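Local coordinates for secreted effector protein SopD (PDB 5CPC) that alters host cell physiology during Salmonella infection, acting with SopB in membrane fission and macropinosome formation at invasion and contributing to replication in macrophages, at residues Pro192-Asp197 with Ile232-Val237; Trp203-Ser206 with Glu211-Met214; Cys217-Ala220 with Thr226-Phe229; Met246-Ser251 with Gln276-Tyr281; Ser302-Ile305 with Cys310-Asn313. All blocks are in the same frame, centred on the assembly; numbering follows the deposited sequence.

Contact 1 of 5, residues Pro192-Asp197 with Ile232-Val237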
loop_
_atom_site.group_PDB
_atom_site.type_symbol
_atom_site.label_atom_id
_atom_site.label_comp_id
_atom_site.label_asym_id
_atom_site.label_seq_id
_atom_site.Cartn_x
_atom_site.Cartn_y
_atom_site.Cartn_z
ATOM N N PRO A 192 15.417 -4.257 -0.460
ATOM C CA PRO A 192 15.489 -5.501 0.352
ATOM C C PRO A 192 16.637 -5.419 1.365
ATOM O O PRO A 192 16.500 -5.960 2.472
ATOM C CB PRO A 192 15.722 -6.635 -0.692
ATOM C CG PRO A 192 16.061 -5.921 -2.006
ATOM C CD PRO A 192 15.360 -4.550 -1.904
ATOM N N ALA A 193 17.718 -4.700 1.040
ATOM C CA ALA A 193 18.825 -4.690 1.966
ATOM C C ALA A 193 18.746 -3.596 3.037
ATOM O O ALA A 193 19.629 -3.485 3.877
ATOM C CB ALA A 193 20.221 -4.738 1.236
ATOM N N GLU A 194 17.675 -2.808 3.026
ATOM C CA GLU A 194 17.527 -1.772 4.055
ATOM C C GLU A 194 16.418 -2.164 5.060
ATOM O O GLU A 194 15.278 -2.445 4.689
ATOM C CB GLU A 194 17.151 -0.459 3.388
ATOM C CG GLU A 194 16.723 0.696 4.290
ATOM C CD GLU A 194 16.632 2.000 3.469
ATOM O OE1 GLU A 194 17.615 2.289 2.686
ATOM O OE2 GLU A 194 15.570 2.701 3.578
ATOM N N ALA A 195 16.748 -2.174 6.327
ATOM C CA ALA A 195 15.751 -2.465 7.340
ATOM C C ALA A 195 14.863 -1.241 7.459
ATOM O O ALA A 195 15.384 -0.088 7.387
ATOM C CB ALA A 195 16.463 -2.735 8.639
ATOM N N PRO A 196 13.528 -1.454 7.605
ATOM C CA PRO A 196 12.517 -0.425 7.747
ATOM C C PRO A 196 12.898 0.587 8.799
ATOM O O PRO A 196 12.401 1.699 8.809
ATOM C CB PRO A 196 11.321 -1.205 8.282
ATOM C CG PRO A 196 11.486 -2.513 7.716
ATOM C CD PRO A 196 12.907 -2.801 7.624
ATOM N N ASP A 197 13.811 0.157 9.650
ATOM C CA ASP A 197 14.196 0.824 10.796
ATOM C C ASP A 197 15.424 1.685 10.551
ATOM O O ASP A 197 15.845 2.435 11.444
ATOM C CB ASP A 197 14.637 -0.262 11.747
ATOM C CG ASP A 197 14.264 0.051 13.095
ATOM O OD1 ASP A 197 13.400 0.961 13.190
ATOM O OD2 ASP A 197 14.789 -0.588 14.038
ATOM N N ILE A 232 11.474 5.938 -4.016
ATOM C CA ILE A 232 12.461 5.164 -4.753
ATOM C C ILE A 232 12.910 3.906 -4.000
ATOM O O ILE A 232 13.289 3.967 -2.827
ATOM C CB ILE A 232 13.738 6.052 -5.106
ATOM C CG1 ILE A 232 13.368 6.962 -6.263
ATOM C CG2 ILE A 232 14.865 5.271 -5.718
ATOM C CD1 ILE A 232 12.837 8.146 -5.773
ATOM N N GLY A 233 12.952 2.794 -4.717
ATOM C CA GLY A 233 13.583 1.602 -4.233
ATOM C C GLY A 233 14.914 1.289 -4.898
ATOM O O GLY A 233 15.261 1.885 -5.905
ATOM N N TYR A 234 15.662 0.348 -4.312
ATOM C CA TYR A 234 16.963 -0.027 -4.792
ATOM C C TYR A 234 17.379 -1.397 -4.258
ATOM O O TYR A 234 17.073 -1.725 -3.102
ATOM C CB TYR A 234 18.057 1.003 -4.322
ATOM C CG TYR A 234 17.773 1.762 -3.023
ATOM C CD1 TYR A 234 18.162 1.238 -1.784
ATOM C CD2 TYR A 234 17.184 3.023 -3.039
ATOM C CE1 TYR A 234 17.937 1.949 -0.615
ATOM C CE2 TYR A 234 16.965 3.755 -1.874
ATOM C CZ TYR A 234 17.358 3.214 -0.677
ATOM O OH TYR A 234 17.174 3.885 0.502
ATOM N N GLN A 235 18.103 -2.145 -5.087
ATOM C CA GLN A 235 18.771 -3.385 -4.693
ATOM C C GLN A 235 20.026 -3.542 -5.513
ATOM O O GLN A 235 20.079 -3.116 -6.647
ATOM C CB GLN A 235 17.890 -4.652 -4.866
ATOM C CG GLN A 235 16.927 -4.680 -6.055
ATOM C CD GLN A 235 16.513 -6.136 -6.486
ATOM O OE1 GLN A 235 16.660 -7.116 -5.718
ATOM N NE2 GLN A 235 16.047 -6.269 -7.744
ATOM N N GLU A 236 21.024 -4.181 -4.916
ATOM C CA GLU A 236 22.258 -4.449 -5.529
ATOM C C GLU A 236 22.118 -5.891 -6.037
ATOM O O GLU A 236 21.609 -6.781 -5.333
ATOM C CB GLU A 236 23.394 -4.252 -4.507
ATOM C CG GLU A 236 23.316 -2.886 -3.735
ATOM C CD GLU A 236 24.533 -2.602 -2.806
ATOM O OE1 GLU A 236 24.571 -1.551 -2.109
ATOM O OE2 GLU A 236 25.455 -3.439 -2.756
ATOM N N VAL A 237 22.491 -6.089 -7.297
ATOM C CA VAL A 237 22.300 -7.362 -7.992
ATOM C C VAL A 237 23.494 -7.520 -8.919
ATOM O O VAL A 237 23.774 -6.646 -9.745
ATOM C CB VAL A 237 20.891 -7.431 -8.704
ATOM C CG1 VAL A 237 20.514 -6.073 -9.344
ATOM C CG2 VAL A 237 20.780 -8.607 -9.688
#
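P192 and Q235 mark the closest backbone approach of loop 192-197 to strand 232-237, with their CA atoms 6.4 Å apart. No backbone pairing joins the two segments here, and the contact is made at two points. The first is polar and buried. Y234 OH donates to E194 OE1 over 2.7 Å. The carboxylate oxygen lies at the edge of the phenol ring, near its plane. The bond reaches OE1 on its syn side, 20° out of the carboxylate plane. The carboxylate and ring planes are turned 58° apart. E194 gets there with CG anti to its backbone N (chi1 170°) and an extended chain, which carries the acid straight in from the loop. The acid has other partners: OE2 forms a salt bridge with R191, and OE1 also meets S302 OG. The phenol oxygen in turn accepts from L303 N.

The second point is exposed, and largely apolar. The P192 ring crosses the Q235 side chain at about a right angle. P192 CG touches Q235 CB at 3.6 Å, and P192 CD rests 3.5 Å from Y234 O. Strand 232-237 is one arm of a two-stranded antiparallel hairpin with strand 240-245. The contact ties the loop that leaves helix 180-190 to the edge of this strand away from 240-245, where Y234 also pairs by backbone with M190, while Y296 of helix 285-298 meets the Y234 ring edge-to-face.

Contact 2 of 5, residues Trp203-Ser206 with Glu211-Met214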
loop_
_atom_site.group_PDB
_atom_site.type_symbol
_atom_site.label_atom_id
_atom_site.label_comp_id
_atom_site.label_asym_id
_atom_site.label_seq_id
_atom_site.Cartn_x
_atom_site.Cartn_y
_atom_site.Cartn_z
ATOM N N TRP A 203 22.147 14.424 4.791
ATOM C CA TRP A 203 22.207 15.019 3.453
ATOM C C TRP A 203 23.508 15.765 3.168
ATOM O O TRP A 203 23.832 16.688 3.900
ATOM C CB TRP A 203 21.101 16.067 3.403
ATOM C CG TRP A 203 21.077 16.945 2.093
ATOM C CD1 TRP A 203 20.990 18.311 2.037
ATOM C CD2 TRP A 203 21.114 16.487 0.726
ATOM N NE1 TRP A 203 20.951 18.727 0.727
ATOM C CE2 TRP A 203 21.011 17.630 -0.097
ATOM C CE3 TRP A 203 21.203 15.220 0.121
ATOM C CZ2 TRP A 203 21.027 17.553 -1.497
ATOM C CZ3 TRP A 203 21.222 15.134 -1.260
ATOM C CH2 TRP A 203 21.120 16.301 -2.064
ATOM N N GLN A 204 24.234 15.412 2.108
ATOM C CA GLN A 204 25.394 16.236 1.698
ATOM C C GLN A 204 25.215 16.516 0.239
ATOM O O GLN A 204 25.240 15.602 -0.598
ATOM C CB GLN A 204 26.718 15.527 1.903
ATOM C CG GLN A 204 27.009 15.342 3.394
ATOM C CD GLN A 204 28.439 15.059 3.684
ATOM O OE1 GLN A 204 29.263 14.959 2.778
ATOM N NE2 GLN A 204 28.764 14.937 4.971
ATOM N N ASP A 205 25.040 17.784 -0.081
ATOM C CA ASP A 205 24.595 18.129 -1.395
ATOM C C ASP A 205 25.745 18.192 -2.410
ATOM O O ASP A 205 26.438 19.148 -2.462
ATOM C CB ASP A 205 23.829 19.445 -1.309
ATOM C CG ASP A 205 23.260 19.889 -2.671
ATOM O OD1 ASP A 205 23.408 19.191 -3.741
ATOM O OD2 ASP A 205 22.654 20.968 -2.624
ATOM N N SER A 206 25.887 17.182 -3.261
ATOM C CA SER A 206 26.830 17.234 -4.316
ATOM C C SER A 206 26.164 17.426 -5.704
ATOM O O SER A 206 26.781 17.083 -6.688
ATOM C CB SER A 206 27.583 15.903 -4.338
ATOM O OG SER A 206 26.675 14.898 -4.699
ATOM N N GLU A 211 21.180 18.659 -12.280
ATOM C CA GLU A 211 20.777 17.394 -11.588
ATOM C C GLU A 211 19.535 17.542 -10.709
ATOM O O GLU A 211 18.630 16.691 -10.731
ATOM C CB GLU A 211 21.986 16.840 -10.804
ATOM C CG GLU A 211 23.086 16.445 -11.839
ATOM C CD GLU A 211 24.324 15.886 -11.211
ATOM O OE1 GLU A 211 24.722 16.328 -10.130
ATOM O OE2 GLU A 211 24.927 14.999 -11.830
ATOM N N LYS A 212 19.465 18.622 -9.948
ATOM C CA LYS A 212 18.302 18.832 -9.148
ATOM C C LYS A 212 17.078 19.047 -10.006
ATOM O O LYS A 212 15.989 18.542 -9.661
ATOM C CB LYS A 212 18.510 20.001 -8.212
ATOM C CG LYS A 212 19.573 19.815 -7.179
ATOM C CD LYS A 212 19.689 21.100 -6.305
ATOM C CE LYS A 212 20.934 20.981 -5.413
ATOM N NZ LYS A 212 21.154 22.192 -4.619
ATOM N N SER A 213 17.222 19.795 -11.104
ATOM C CA SER A 213 16.138 19.859 -12.093
ATOM C C SER A 213 15.719 18.499 -12.667
ATOM O O SER A 213 14.556 18.231 -12.768
ATOM C CB SER A 213 16.518 20.748 -13.284
ATOM O OG SER A 213 16.455 22.111 -12.918
ATOM N N MET A 214 16.684 17.703 -13.109
ATOM C CA MET A 214 16.398 16.349 -13.613
ATOM C C MET A 214 15.612 15.524 -12.566
ATOM O O MET A 214 14.716 14.766 -12.956
ATOM C CB MET A 214 17.714 15.636 -13.981
ATOM C CG MET A 214 17.545 14.291 -14.723
ATOM S SD MET A 214 16.351 14.295 -16.079
ATOM C CE MET A 214 17.390 14.962 -17.398
#
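The carboxylate of D205 meets the ammonium group of K212 at its edge, where OD2 offers its syn lone pair. The other oxygen, OD1, turns to the backbone N of L207. The indole of W203 carries D205 CA on one face, 3.6 Å above the plane and offset toward the rim. H299 also packs against this indole, with the ring planes at about 15°.

The salt bridge is the main link between the segments. K212 NZ donates to D205 OD2 over 2.8 Å. The two side chains come from opposite directions. K212 is extended beyond CG and reaches across from the helix. K212 CE also closes on the acid, 3.5 Å from D205 OD1. D205 has CG anti to the backbone N, with chi1 at -178°, and this swings the acid toward the helix. E211 adds little here. Its OE2 is instead in a salt bridge with K294.

This is a surface contact. Loop 203-206 follows strand 201-202, and the chain then turns into helix 209-215. The salt bridge closes that short turn, linking the middle of the helix to the loop before it. Helix 285-298 packs against both, touching W203 through L295 and M214 through F287, I288 and I291.

Contact 3 of 5, residues Cys217-Ala220 with Thr226-Phe229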
loop_
_atom_site.group_PDB
_atom_site.type_symbol
_atom_site.label_atom_id
_atom_site.label_comp_id
_atom_site.label_asym_id
_atom_site.label_seq_id
_atom_site.Cartn_x
_atom_site.Cartn_y
_atom_site.Cartn_z
ATOM N N CYS A 217 10.931 15.726 -11.207
ATOM C CA CYS A 217 9.845 14.923 -11.587
ATOM C C CYS A 217 9.533 13.713 -10.693
ATOM O O CYS A 217 8.411 13.240 -10.713
ATOM C CB CYS A 217 10.069 14.486 -13.020
ATOM S SG CYS A 217 11.233 13.125 -13.230
ATOM N N ILE A 218 10.501 13.209 -9.919
ATOM C CA ILE A 218 10.192 12.056 -9.048
ATOM C C ILE A 218 9.499 12.454 -7.768
ATOM O O ILE A 218 9.307 11.598 -6.906
ATOM C CB ILE A 218 11.432 11.189 -8.666
ATOM C CG1 ILE A 218 12.433 12.024 -7.837
ATOM C CG2 ILE A 218 12.019 10.614 -9.923
ATOM C CD1 ILE A 218 13.652 11.251 -7.249
ATOM N N ASN A 219 9.193 13.750 -7.618
ATOM C CA ASN A 219 8.562 14.292 -6.405
ATOM C C ASN A 219 7.797 15.573 -6.768
ATOM O O ASN A 219 7.879 16.605 -6.091
ATOM C CB ASN A 219 9.608 14.545 -5.306
ATOM C CG ASN A 219 9.016 15.092 -4.006
ATOM O OD1 ASN A 219 7.835 14.898 -3.715
ATOM N ND2 ASN A 219 9.849 15.820 -3.229
ATOM N N ALA A 220 7.053 15.502 -7.858
ATOM C CA ALA A 220 6.055 16.526 -8.179
ATOM C C ALA A 220 6.674 17.892 -8.552
ATOM O O ALA A 220 6.102 18.944 -8.217
ATOM C CB ALA A 220 4.999 16.656 -7.024
ATOM N N THR A 226 14.848 16.175 1.893
ATOM C CA THR A 226 14.273 15.282 2.854
ATOM C C THR A 226 13.089 14.483 2.330
ATOM O O THR A 226 12.619 13.595 3.046
ATOM C CB THR A 226 13.894 15.986 4.193
ATOM O OG1 THR A 226 12.903 16.970 3.937
ATOM C CG2 THR A 226 15.135 16.669 4.865
ATOM N N THR A 227 12.570 14.771 1.130
ATOM C CA THR A 227 11.377 14.035 0.675
ATOM C C THR A 227 11.528 13.493 -0.707
ATOM O O THR A 227 10.678 12.702 -1.130
ATOM C CB THR A 227 10.079 14.905 0.599
ATOM O OG1 THR A 227 10.333 16.031 -0.252
ATOM C CG2 THR A 227 9.625 15.418 1.944
ATOM N N GLN A 228 12.569 13.913 -1.426
ATOM C CA GLN A 228 12.696 13.577 -2.865
ATOM C C GLN A 228 12.712 12.082 -3.135
ATOM O O GLN A 228 12.409 11.648 -4.237
ATOM C CB GLN A 228 14.048 14.117 -3.423
ATOM C CG GLN A 228 14.044 14.422 -4.909
ATOM C CD GLN A 228 13.085 15.588 -5.200
ATOM O OE1 GLN A 228 12.843 16.411 -4.330
ATOM N NE2 GLN A 228 12.552 15.654 -6.424
ATOM N N PHE A 229 13.146 11.284 -2.162
ATOM C CA PHE A 229 13.422 9.879 -2.414
ATOM C C PHE A 229 12.409 8.885 -1.809
ATOM O O PHE A 229 12.621 7.664 -1.920
ATOM C CB PHE A 229 14.852 9.610 -1.942
ATOM C CG PHE A 229 15.825 10.620 -2.497
ATOM C CD1 PHE A 229 16.016 10.716 -3.886
ATOM C CD2 PHE A 229 16.374 11.575 -1.686
ATOM C CE1 PHE A 229 16.791 11.691 -4.416
ATOM C CE2 PHE A 229 17.194 12.533 -2.188
ATOM C CZ PHE A 229 17.429 12.606 -3.573
HETATM O O HOH W 1 10.463 9.719 -4.460
#
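N219 and Q228 set their amide planes 66° apart, so the two groups meet at an angle rather than side by side. N219 ND2 donates to Q228 OE1 over 3.2 Å. The N-H points almost straight at the oxygen (173°), within the amide plane of N219. The donor nevertheless stands above the carbonyl plane of Q228, 67° out of it. The same nitrogen makes a weak bond to T227 OG1 at 3.0 Å, and these two side chains cross at about a right angle. The Q228 chain bends at its second torsion, which folds its amide back over N219, with Q228 NE2 3.3 Å from N219 CB. The amide is also held by backbone groups: OE1 accepts from E224 N, and NE2 donates to L215 O and N222 O.

I218 runs across Q228 at about a right angle. Its CD1 sits 3.3 Å from Q228 O and also touches the F229 ring. A water donates to both I218 O and Q228 O, joining the two backbones.

Both segments belong to the connection between helix 209-215 and strand 232-237, which holds a 3-10 turn at C217-I218. The arrangement is characteristic of a long loop folded back on itself, its two ends joined by N219 and Q228.

Contact 4 of 5, residues Met246-Ser251 with Gln276-Tyr281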
loop_
_atom_site.group_PDB
_atom_site.type_symbol
_atom_site.label_atom_id
_atom_site.label_comp_id
_atom_site.label_asym_id
_atom_site.label_seq_id
_atom_site.Cartn_x
_atom_site.Cartn_y
_atom_site.Cartn_z
ATOM N N MET A 246 8.197 3.270 -6.658
ATOM C CA MET A 246 7.030 2.657 -6.093
ATOM C C MET A 246 5.877 2.836 -7.126
ATOM O O MET A 246 5.603 3.958 -7.590
ATOM C CB MET A 246 6.657 3.357 -4.788
ATOM C CG MET A 246 5.544 2.595 -4.047
ATOM S SD MET A 246 5.030 3.295 -2.486
ATOM C CE MET A 246 6.213 2.441 -1.437
ATOM N N HIS A 247 5.268 1.708 -7.493
ATOM C CA HIS A 247 4.092 1.694 -8.339
ATOM C C HIS A 247 3.047 2.683 -7.826
ATOM O O HIS A 247 2.797 2.693 -6.671
ATOM C CB HIS A 247 3.487 0.295 -8.403
ATOM C CG HIS A 247 2.506 0.153 -9.524
ATOM N ND1 HIS A 247 1.219 0.661 -9.446
ATOM C CD2 HIS A 247 2.645 -0.360 -10.770
ATOM C CE1 HIS A 247 0.592 0.416 -10.586
ATOM N NE2 HIS A 247 1.429 -0.211 -11.400
ATOM N N PRO A 248 2.503 3.552 -8.677
ATOM C CA PRO A 248 1.518 4.539 -8.186
ATOM C C PRO A 248 0.261 3.926 -7.490
ATOM O O PRO A 248 -0.331 4.563 -6.592
ATOM C CB PRO A 248 1.063 5.291 -9.461
ATOM C CG PRO A 248 1.970 4.815 -10.608
ATOM C CD PRO A 248 2.731 3.596 -10.143
ATOM N N CYS A 249 -0.203 2.744 -7.891
ATOM C CA CYS A 249 -1.327 2.134 -7.082
ATOM C C CYS A 249 -0.909 1.836 -5.628
ATOM O O CYS A 249 -1.724 1.968 -4.695
ATOM C CB CYS A 249 -1.877 0.873 -7.718
ATOM S SG CYS A 249 -2.652 1.217 -9.274
ATOM N N ILE A 250 0.357 1.443 -5.434
ATOM C CA ILE A 250 0.803 1.061 -4.114
ATOM C C ILE A 250 1.018 2.324 -3.308
ATOM O O ILE A 250 0.461 2.476 -2.207
ATOM C CB ILE A 250 1.977 0.094 -4.169
ATOM C CG1 ILE A 250 1.476 -1.303 -4.596
ATOM C CG2 ILE A 250 2.682 0.018 -2.779
ATOM C CD1 ILE A 250 2.569 -2.261 -5.025
ATOM N N SER A 251 1.745 3.294 -3.848
ATOM C CA SER A 251 1.797 4.552 -3.103
ATOM C C SER A 251 0.418 5.229 -2.859
ATOM O O SER A 251 0.183 5.847 -1.793
ATOM C CB SER A 251 2.932 5.479 -3.619
ATOM O OG SER A 251 2.654 6.116 -4.800
ATOM N N GLN A 276 1.882 10.398 -13.241
ATOM C CA GLN A 276 2.677 11.316 -14.028
ATOM C C GLN A 276 4.155 11.220 -13.629
ATOM O O GLN A 276 5.033 11.039 -14.472
ATOM C CB GLN A 276 2.134 12.736 -13.862
ATOM C CG GLN A 276 2.986 13.820 -14.547
ATOM C CD GLN A 276 2.927 13.766 -16.086
ATOM O OE1 GLN A 276 1.934 13.302 -16.675
ATOM N NE2 GLN A 276 3.993 14.255 -16.738
ATOM N N ASP A 277 4.427 11.290 -12.329
ATOM C CA ASP A 277 5.772 11.122 -11.817
ATOM C C ASP A 277 6.381 9.794 -12.215
ATOM O O ASP A 277 7.563 9.692 -12.626
ATOM C CB ASP A 277 5.712 11.135 -10.330
ATOM C CG ASP A 277 5.566 12.533 -9.741
ATOM O OD1 ASP A 277 4.886 13.410 -10.330
ATOM O OD2 ASP A 277 6.126 12.724 -8.627
ATOM N N TYR A 278 5.583 8.758 -12.072
ATOM C CA TYR A 278 6.001 7.423 -12.455
ATOM C C TYR A 278 6.417 7.373 -13.924
ATOM O O TYR A 278 7.434 6.766 -14.286
ATOM C CB TYR A 278 4.839 6.450 -12.202
ATOM C CG TYR A 278 5.178 4.985 -12.308
ATOM C CD1 TYR A 278 5.905 4.354 -11.316
ATOM C CD2 TYR A 278 4.702 4.215 -13.373
ATOM C CE1 TYR A 278 6.221 2.987 -11.378
ATOM C CE2 TYR A 278 4.974 2.851 -13.448
ATOM C CZ TYR A 278 5.740 2.244 -12.434
ATOM O OH TYR A 278 6.007 0.894 -12.459
ATOM N N ASN A 279 5.599 7.963 -14.769
ATOM C CA ASN A 279 5.860 7.940 -16.215
ATOM C C ASN A 279 7.064 8.817 -16.579
ATOM O O ASN A 279 7.880 8.432 -17.430
ATOM C CB ASN A 279 4.592 8.319 -17.022
ATOM C CG ASN A 279 3.485 7.235 -16.933
ATOM O OD1 ASN A 279 3.769 6.033 -16.977
ATOM N ND2 ASN A 279 2.245 7.667 -16.753
ATOM N N ASP A 280 7.186 9.973 -15.911
ATOM C CA ASP A 280 8.337 10.864 -16.140
ATOM C C ASP A 280 9.572 10.111 -15.764
ATOM O O ASP A 280 10.556 10.144 -16.495
ATOM C CB ASP A 280 8.263 12.146 -15.290
ATOM C CG ASP A 280 7.262 13.170 -15.835
ATOM O OD1 ASP A 280 6.925 13.076 -17.041
ATOM O OD2 ASP A 280 6.814 14.068 -15.066
ATOM N N TYR A 281 9.532 9.438 -14.621
ATOM C CA TYR A 281 10.730 8.789 -14.118
ATOM C C TYR A 281 11.196 7.745 -15.190
ATOM O O TYR A 281 12.341 7.759 -15.635
ATOM C CB TYR A 281 10.466 8.167 -12.698
ATOM C CG TYR A 281 11.479 7.148 -12.390
ATOM C CD1 TYR A 281 12.799 7.521 -12.143
ATOM C CD2 TYR A 281 11.168 5.802 -12.382
ATOM C CE1 TYR A 281 13.759 6.591 -11.886
ATOM C CE2 TYR A 281 12.173 4.843 -12.165
ATOM C CZ TYR A 281 13.456 5.247 -11.904
ATOM O OH TYR A 281 14.488 4.339 -11.665
#
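P248 and Y278 make the main contact, a CH-pi interaction. P248 CD lies 3.5 Å from the centroid of the Y278 ring and only 14° off the ring normal, so it sits squarely over one face. P248 CG lies nearer the root of the ring, 3.6 Å from Y278 CG. The proline and tyrosine side chains cross at about a right angle. Y278 has CG anti to its backbone N (chi1 -169°), which sends the ring out from helix 264-283 and beneath the proline.

The aromatic contact is looser. The H247 and Y278 rings lie obliquely, with centroids 5.5 Å apart and planes at 52°. H247 CD2 comes to 4.0 Å from Y278 OH. The tyrosine ring also passes close to the backbone, with M246 O 3.8 Å from Y278 CD1.

The polar bonds of H247 are made within 246-251 and to the loop at E137 and S138. H247 is the N-cap of helix 248-256, and its ND1 accepts from C249 N over 3.0 Å. H247 NE2 makes weak bonds to S138 O and E137 O.

The chemistry divides the work. The H247 side chain caps C249 N, and H247 O takes S251 N and, weakly, I250 N. P248, at the first position of the helix, has no N-H to satisfy. The two segments meet through apolar and ring contacts. Since H247 ND1 acts as an acceptor, its proton is probably on NE2.

Contact 5 of 5, residues Ser302-Ile305 with Cys310-Asn313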
loop_
_atom_site.group_PDB
_atom_site.type_symbol
_atom_site.label_atom_id
_atom_site.label_comp_id
_atom_site.label_asym_id
_atom_site.label_seq_id
_atom_site.Cartn_x
_atom_site.Cartn_y
_atom_site.Cartn_z
ATOM N N SER A 302 22.245 4.284 0.770
ATOM C CA SER A 302 20.830 4.467 1.079
ATOM C C SER A 302 20.316 5.780 0.390
ATOM O O SER A 302 21.124 6.707 0.138
ATOM C CB SER A 302 20.717 4.642 2.556
ATOM O OG SER A 302 19.360 4.844 2.878
ATOM N N LEU A 303 19.015 5.884 0.132
ATOM C CA LEU A 303 18.442 7.202 -0.169
ATOM C C LEU A 303 17.582 7.677 0.971
ATOM O O LEU A 303 16.867 8.659 0.862
ATOM C CB LEU A 303 17.726 7.278 -1.524
ATOM C CG LEU A 303 18.551 6.874 -2.747
ATOM C CD1 LEU A 303 17.671 6.770 -3.985
ATOM C CD2 LEU A 303 19.636 7.886 -2.969
ATOM N N HIS A 304 17.744 7.047 2.128
ATOM C CA HIS A 304 17.046 7.452 3.344
ATOM C C HIS A 304 17.850 8.559 3.954
ATOM O O HIS A 304 18.559 8.392 4.956
ATOM C CB HIS A 304 16.841 6.260 4.300
ATOM C CG HIS A 304 16.210 6.609 5.613
ATOM N ND1 HIS A 304 15.343 7.673 5.778
ATOM C CD2 HIS A 304 16.294 6.009 6.822
ATOM C CE1 HIS A 304 14.961 7.746 7.039
ATOM N NE2 HIS A 304 15.513 6.736 7.690
ATOM N N ILE A 305 17.650 9.730 3.346
ATOM C CA ILE A 305 18.456 10.933 3.570
ATOM C C ILE A 305 17.630 11.879 4.403
ATOM O O ILE A 305 16.460 12.103 4.103
ATOM C CB ILE A 305 18.814 11.492 2.180
ATOM C CG1 ILE A 305 19.682 10.448 1.481
ATOM C CG2 ILE A 305 19.448 12.851 2.233
ATOM C CD1 ILE A 305 20.293 10.862 0.094
ATOM N N CYS A 310 15.544 14.993 10.472
ATOM C CA CYS A 310 14.089 14.949 10.069
ATOM C C CYS A 310 13.564 14.304 8.771
ATOM O O CYS A 310 12.639 14.869 8.111
ATOM C CB CYS A 310 13.482 16.350 10.170
ATOM S SG CYS A 310 13.491 16.946 11.859
ATOM N N SER A 311 14.009 13.102 8.433
ATOM C CA SER A 311 13.609 12.500 7.149
ATOM C C SER A 311 12.147 12.075 6.945
ATOM O O SER A 311 11.518 11.530 7.840
ATOM C CB SER A 311 14.502 11.303 6.854
ATOM O OG SER A 311 14.287 10.819 5.546
ATOM N N ARG A 312 11.654 12.307 5.728
ATOM C CA ARG A 312 10.496 11.620 5.181
ATOM C C ARG A 312 10.883 10.899 3.912
ATOM O O ARG A 312 10.088 10.846 2.970
ATOM C CB ARG A 312 9.396 12.608 4.846
ATOM C CG ARG A 312 8.889 13.353 6.050
ATOM C CD ARG A 312 8.325 14.696 5.655
ATOM N NE ARG A 312 9.411 15.633 5.501
ATOM C CZ ARG A 312 9.265 16.908 5.141
ATOM N NH1 ARG A 312 8.060 17.400 4.863
ATOM N NH2 ARG A 312 10.330 17.687 5.026
ATOM N N ASN A 313 12.128 10.403 3.864
ATOM C CA ASN A 313 12.543 9.553 2.757
ATOM C C ASN A 313 12.374 8.039 3.072
ATOM O O ASN A 313 12.928 7.185 2.381
ATOM C CB ASN A 313 13.960 9.893 2.301
ATOM C CG ASN A 313 14.013 11.168 1.423
ATOM O OD1 ASN A 313 13.230 11.330 0.491
ATOM N ND2 ASN A 313 14.942 12.075 1.743
#
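I305 O is gripped by two side chains of the facing segment, S311 and N313. N313 ND2 donates to it over 2.8 Å. This donor is tilted only 19° from the carbonyl plane. S311 OG donates to the same oxygen over 2.9 Å, but from above that plane, 57° out of it. The carbonyl is thus held from two quite different directions.

S311 OG is itself a small hub. It also accepts from N313 N at 2.8 Å, which makes an ST turn and fixes the position of N313. Its first torsion puts OG anti to the backbone N (chi1 -171°), facing segment 302-305. H304 ND1 reaches it at 3.3 Å, a weak bond that meets the serine at the edge of the imidazole. N313 is used at both ends of its amide. ND2 also donates to P225 O, while OD1 accepts from F229 N. N313 CB packs on the backbone, 3.5 Å from L303 O.

Across the way, S302 OG accepts from H304 N in a second ST turn, and H304 is the centre of an inverse gamma turn. The whole is an assembly of tight turns around short strand 305-306, which pairs in parallel with strand 201-202. It folds the tail after strand 305-306 back onto 302-305, the run that leads into that strand.

Overall arrangement
Contacts 3 and 5 lie at the middle of the group. The centre of contact 5 lies 12 Å from that of contact 1, with which it shares a polar cluster, and 11 Å from that of contact 3. A hydrogen bond of 2.9 Å between R312 NH2 and T226 OG1 joins contacts 3 and 5. W203 CE3 packs on I305 CG2 at 3.6 Å, tying in contact 2. I218 CD1 meets I232 CD1 at 3.5 Å between contacts 3 and 1. Contact 4 reaches the group through contact 3, where A220 N makes a weak bond to D277 OD2. Contacts 2 and 3 are nested inside the loop closed by contact 1. Contacts 1 and 2 do not touch, their nearest atoms being about 10 Å apart.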